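Side-chain contacts in Serine/threonine-protein kinase Tel1 (Chaetomium thermophilum, PDB 6SKY), which probably phosphorylates serine and threonine residues of its substrates with ATP to signal DNA damage, as a dimeric PIKK-family kinase of the ATM subfamily: residues A[2234-2237]-A[2242-2245]; A[2277-2282]-A[2289-2294]. All blocks are in the same frame, centred on the assembly; numbering follows the deposited sequence.

Interaction 1. Residues A[2234-2237]-A[2242-2245]; sequences SSLK and PLSR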
loop_
_atom_site.group_PDB
_atom_site.type_symbol
_atom_site.label_atom_id
_atom_site.label_comp_id
_atom_site.label_asym_id
_atom_site.label_seq_id
_atom_site.Cartn_x
_atom_site.Cartn_y
_atom_site.Cartn_z
ATOM N N SER A 2234 30.603 14.723 9.821
ATOM C CA SER A 2234 31.331 13.951 8.824
ATOM C C SER A 2234 32.133 14.924 7.978
ATOM O O SER A 2234 31.731 16.077 7.794
ATOM C CB SER A 2234 30.398 13.115 7.942
ATOM O OG SER A 2234 31.069 11.986 7.414
ATOM N N SER A 2235 33.270 14.457 7.483
ATOM C CA SER A 2235 34.195 15.289 6.720
ATOM C C SER A 2235 34.131 14.827 5.268
ATOM O O SER A 2235 34.928 13.999 4.831
ATOM C CB SER A 2235 35.608 15.194 7.286
ATOM O OG SER A 2235 36.465 16.151 6.691
ATOM N N LEU A 2236 33.185 15.385 4.518
ATOM C CA LEU A 2236 32.942 14.959 3.146
ATOM C C LEU A 2236 34.087 15.284 2.205
ATOM O O LEU A 2236 33.990 14.960 1.017
ATOM C CB LEU A 2236 31.657 15.600 2.628
ATOM C CG LEU A 2236 30.438 15.389 3.518
ATOM C CD1 LEU A 2236 29.231 16.012 2.885
ATOM C CD2 LEU A 2236 30.215 13.920 3.755
ATOM N N LYS A 2237 35.155 15.911 2.689
ATOM C CA LYS A 2237 36.312 16.218 1.857
ATOM C C LYS A 2237 37.321 15.075 1.880
ATOM O O LYS A 2237 37.730 14.573 0.829
ATOM C CB LYS A 2237 36.957 17.524 2.328
ATOM C CG LYS A 2237 35.983 18.687 2.405
ATOM C CD LYS A 2237 36.599 19.887 3.108
ATOM C CE LYS A 2237 35.554 20.959 3.369
ATOM N NZ LYS A 2237 36.101 22.087 4.167
ATOM N N PRO A 2242 33.843 9.602 -3.057
ATOM C CA PRO A 2242 33.544 10.973 -2.638
ATOM C C PRO A 2242 32.052 11.229 -2.518
ATOM O O PRO A 2242 31.207 10.471 -2.994
ATOM C CB PRO A 2242 34.158 11.829 -3.750
ATOM C CG PRO A 2242 34.992 10.904 -4.560
ATOM C CD PRO A 2242 34.374 9.561 -4.425
ATOM N N LEU A 2243 31.737 12.341 -1.867
ATOM C CA LEU A 2243 30.357 12.766 -1.674
ATOM C C LEU A 2243 30.373 14.277 -1.531
ATOM O O LEU A 2243 30.974 14.797 -0.590
ATOM C CB LEU A 2243 29.748 12.104 -0.447
ATOM C CG LEU A 2243 28.463 12.719 0.090
ATOM C CD1 LEU A 2243 27.344 12.561 -0.911
ATOM C CD2 LEU A 2243 28.097 12.080 1.402
ATOM N N SER A 2244 29.741 14.977 -2.465
ATOM C CA SER A 2244 29.728 16.428 -2.421
ATOM C C SER A 2244 28.731 16.919 -1.388
ATOM O O SER A 2244 27.713 16.281 -1.126
ATOM C CB SER A 2244 29.389 17.003 -3.790
ATOM O OG SER A 2244 28.274 16.353 -4.353
ATOM N N ARG A 2245 29.034 18.063 -0.788
ATOM C CA ARG A 2245 28.138 18.592 0.224
ATOM C C ARG A 2245 26.886 19.206 -0.373
ATOM O O ARG A 2245 25.862 19.266 0.309
ATOM C CB ARG A 2245 28.852 19.626 1.084
ATOM C CG ARG A 2245 28.332 19.662 2.492
ATOM C CD ARG A 2245 28.509 21.015 3.115
ATOM N NE ARG A 2245 27.620 21.182 4.254
ATOM C CZ ARG A 2245 27.237 22.358 4.730
ATOM N NH1 ARG A 2245 26.421 22.421 5.768
ATOM N NH2 ARG A 2245 27.660 23.473 4.159
#
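Leu2236 reaches across the inter-helix loop and meets Leu2243 and Arg2245 with different branches of one side chain. The apolar part of the contact starts at its CD2 methyl, which lies 3.7 Å from CD2 of Leu2243, the two side chains meeting at a slant. The other branch, CD1, sits against the base of Arg2245, 3.8 Å from its CG and 3.9 Å from its CA; here the leucine runs nearly perpendicular to the arginine chain. The first torsion of Leu2236 (chi1 -53°) places CG beside the backbone N, and from this branch point CD1 and CD2 diverge toward Arg2245 and Leu2243 respectively. Both leucines also lean on Ala2204 of helix 2203-2217, and Leu2243 reaches Met2208 as well, which joins the loop to that helix.

The backbone adds contact but no bond. CB of Leu2236 rests 3.4 Å from the carbonyl O of Leu2243, and no hydrogen bond joins the two segments; what passes between them is van der Waals contact.

Arg2245 brings a charged group to the edge of the contact. Its aliphatic part touches the leucine, while the extended chain carries the guanidinium group onward to two acidic partners, NE pairing with Asp2231 and NH2 with Glu2278.

Ser2244 occupies the N-cap position of the helix that Arg2245 begins. The whole is a surface loop joining helices 2220-2232 and 2245-2259, in which a pair of leucines packs across the loop, within the helical-repeat FAT domain, whose sequence family belongs to the TPR clan.

Interaction 2. Residues A[2277-2282]-A[2289-2294]; sequences KELKGK and GQVFHQ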
loop_
_atom_site.group_PDB
_atom_site.type_symbol
_atom_site.label_atom_id
_atom_site.label_comp_id
_atom_site.label_asym_id
_atom_site.label_seq_id
_atom_site.Cartn_x
_atom_site.Cartn_y
_atom_site.Cartn_z
ATOM N N LYS A 2277 25.468 27.845 -2.615
ATOM C CA LYS A 2277 26.729 28.417 -2.167
ATOM C C LYS A 2277 27.843 27.378 -2.147
ATOM O O LYS A 2277 29.008 27.718 -2.368
ATOM C CB LYS A 2277 26.540 29.042 -0.791
ATOM C CG LYS A 2277 27.735 29.795 -0.282
ATOM C CD LYS A 2277 27.393 30.577 0.973
ATOM C CE LYS A 2277 28.594 31.377 1.457
ATOM N NZ LYS A 2277 28.311 32.105 2.724
ATOM N N GLU A 2278 27.511 26.115 -1.883
ATOM C CA GLU A 2278 28.511 25.057 -1.923
ATOM C C GLU A 2278 28.981 24.782 -3.335
ATOM O O GLU A 2278 30.084 24.266 -3.522
ATOM C CB GLU A 2278 27.965 23.766 -1.325
ATOM C CG GLU A 2278 27.741 23.814 0.156
ATOM C CD GLU A 2278 28.991 24.152 0.917
ATOM O OE1 GLU A 2278 30.037 23.540 0.634
ATOM O OE2 GLU A 2278 28.932 25.039 1.794
ATOM N N LEU A 2279 28.156 25.078 -4.337
ATOM C CA LEU A 2279 28.615 24.892 -5.711
ATOM C C LEU A 2279 29.891 25.674 -5.994
ATOM O O LEU A 2279 30.737 25.215 -6.765
ATOM C CB LEU A 2279 27.525 25.293 -6.695
ATOM C CG LEU A 2279 26.485 24.217 -6.954
ATOM C CD1 LEU A 2279 25.577 24.644 -8.062
ATOM C CD2 LEU A 2279 27.170 22.932 -7.300
ATOM N N LYS A 2280 30.048 26.845 -5.378
ATOM C CA LYS A 2280 31.254 27.667 -5.489
ATOM C C LYS A 2280 31.506 28.104 -6.930
ATOM O O LYS A 2280 32.520 27.776 -7.543
ATOM C CB LYS A 2280 32.470 26.935 -4.915
ATOM C CG LYS A 2280 32.561 26.992 -3.409
ATOM C CD LYS A 2280 33.531 25.964 -2.886
ATOM C CE LYS A 2280 33.574 25.980 -1.372
ATOM N NZ LYS A 2280 34.642 25.081 -0.849
ATOM N N GLY A 2281 30.549 28.854 -7.468
ATOM C CA GLY A 2281 30.680 29.457 -8.776
ATOM C C GLY A 2281 30.614 28.513 -9.951
ATOM O O GLY A 2281 30.427 28.975 -11.079
ATOM N N LYS A 2282 30.761 27.214 -9.739
ATOM C CA LYS A 2282 30.683 26.260 -10.836
ATOM C C LYS A 2282 29.246 26.162 -11.333
ATOM O O LYS A 2282 28.334 25.865 -10.557
ATOM C CB LYS A 2282 31.203 24.906 -10.368
ATOM C CG LYS A 2282 30.588 23.716 -11.047
ATOM C CD LYS A 2282 30.990 22.451 -10.322
ATOM C CE LYS A 2282 30.009 21.324 -10.576
ATOM N NZ LYS A 2282 30.443 20.078 -9.892
ATOM N N GLY A 2289 23.570 20.954 -12.228
ATOM C CA GLY A 2289 22.267 20.737 -12.827
ATOM C C GLY A 2289 21.242 20.279 -11.814
ATOM O O GLY A 2289 20.119 20.782 -11.783
ATOM N N GLN A 2290 21.624 19.334 -10.956
ATOM C CA GLN A 2290 20.705 18.852 -9.932
ATOM C C GLN A 2290 20.353 19.952 -8.942
ATOM O O GLN A 2290 19.184 20.120 -8.583
ATOM C CB GLN A 2290 21.315 17.651 -9.218
ATOM C CG GLN A 2290 20.463 17.066 -8.113
ATOM C CD GLN A 2290 19.191 16.425 -8.619
ATOM O OE1 GLN A 2290 18.206 17.107 -8.902
ATOM N NE2 GLN A 2290 19.198 15.104 -8.724
ATOM N N VAL A 2291 21.343 20.732 -8.511
ATOM C CA VAL A 2291 21.067 21.806 -7.558
ATOM C C VAL A 2291 20.124 22.844 -8.157
ATOM O O VAL A 2291 19.164 23.287 -7.510
ATOM C CB VAL A 2291 22.385 22.443 -7.088
ATOM C CG1 VAL A 2291 22.115 23.588 -6.177
ATOM C CG2 VAL A 2291 23.222 21.428 -6.387
ATOM N N PHE A 2292 20.374 23.246 -9.402
ATOM C CA PHE A 2292 19.573 24.291 -10.028
ATOM C C PHE A 2292 18.161 23.814 -10.315
ATOM O O PHE A 2292 17.204 24.571 -10.138
ATOM C CB PHE A 2292 20.235 24.757 -11.315
ATOM C CG PHE A 2292 21.492 25.520 -11.106
ATOM C CD1 PHE A 2292 21.596 26.427 -10.091
ATOM C CD2 PHE A 2292 22.570 25.333 -11.938
ATOM C CE1 PHE A 2292 22.750 27.128 -9.904
ATOM C CE2 PHE A 2292 23.721 26.031 -11.750
ATOM C CZ PHE A 2292 23.810 26.930 -10.734
ATOM N N HIS A 2293 18.002 22.572 -10.759
ATOM C CA HIS A 2293 16.658 22.057 -10.967
ATOM C C HIS A 2293 15.900 21.949 -9.654
ATOM O O HIS A 2293 14.710 22.271 -9.593
ATOM C CB HIS A 2293 16.717 20.704 -11.655
ATOM C CG HIS A 2293 15.375 20.114 -11.926
ATOM N ND1 HIS A 2293 14.557 20.566 -12.934
ATOM C CD2 HIS A 2293 14.704 19.113 -11.314
ATOM C CE1 HIS A 2293 13.439 19.864 -12.936
ATOM N NE2 HIS A 2293 13.502 18.979 -11.960
ATOM N N GLN A 2294 16.569 21.492 -8.597
ATOM C CA GLN A 2294 15.971 21.466 -7.270
ATOM C C GLN A 2294 15.416 22.827 -6.887
ATOM O O GLN A 2294 14.253 22.956 -6.490
ATOM C CB GLN A 2294 17.029 21.028 -6.264
ATOM C CG GLN A 2294 16.502 20.563 -4.948
ATOM C CD GLN A 2294 15.768 19.279 -5.083
ATOM O OE1 GLN A 2294 16.299 18.301 -5.603
ATOM N NE2 GLN A 2294 14.526 19.267 -4.639
#
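Leu2279 carries this contact for its whole segment, touching Val2291 and Phe2292 through a single methyl. Lys2277 begins the segment on the last turn of helix 2264-2279, and its carbonyl O accepts a weak hydrogen bond from N of Lys2280 at 3.3 Å. Glu2278, next in sequence, keeps its carboxylate outside this contact.

Leu2279 then points at helix 2286-2303. Its CG stands beside the backbone N, anti to the carbonyl carbon (chi1 -83°), and an extended second torsion pushes CD1 forward. That methyl comes 4.0 Å from CB of Val2291, the two side chains meeting tip to tip, and 4.1 Å from the valine's CG1. It also lies 3.9 Å from CZ of Phe2292 and 4.2 Å from CE1, approaching the far end of the ring obliquely. Leu2383 and Ser2384 of helix 2348-2387 pack against the ring of Phe2292.

After the leucine the chain leaves the helix: Lys2280 and Gly2281 both take positive phi at the centre of a type I' turn running from Leu2279 to Lys2282. Lys2282 closes the turn, and its NZ forms a salt bridge with Glu2287 near the start of the second helix.

No hydrogen bond crosses between the segments, and the three touching residues are all buried. The contact is apolar, consistent with burial of hydrocarbon away from water, while the ionic pairs of Glu2278 and Lys2282 lie outside it.

How the interactions relate
Interactions 1 and 2 follow one another along the FAT region, their centres 15 Å apart, and they illustrate how successive helical connections in a solenoid can be coupled. The coupling is direct: Arg2245 NH2 of interaction 1 forms a salt bridge with Glu2278 OE2 of interaction 2, at 3.1 Å. Helix 2245-2259 provides a second link, since it starts at Arg2245 and its next residue, Ser2246, touches the apolar cluster of 2277-2282 and 2289-2294. One contact is a surface loop and the other a buried helix pair. Both lie away from the nucleotide pocket and from the magnesium site at Asn2765 and Asp2779.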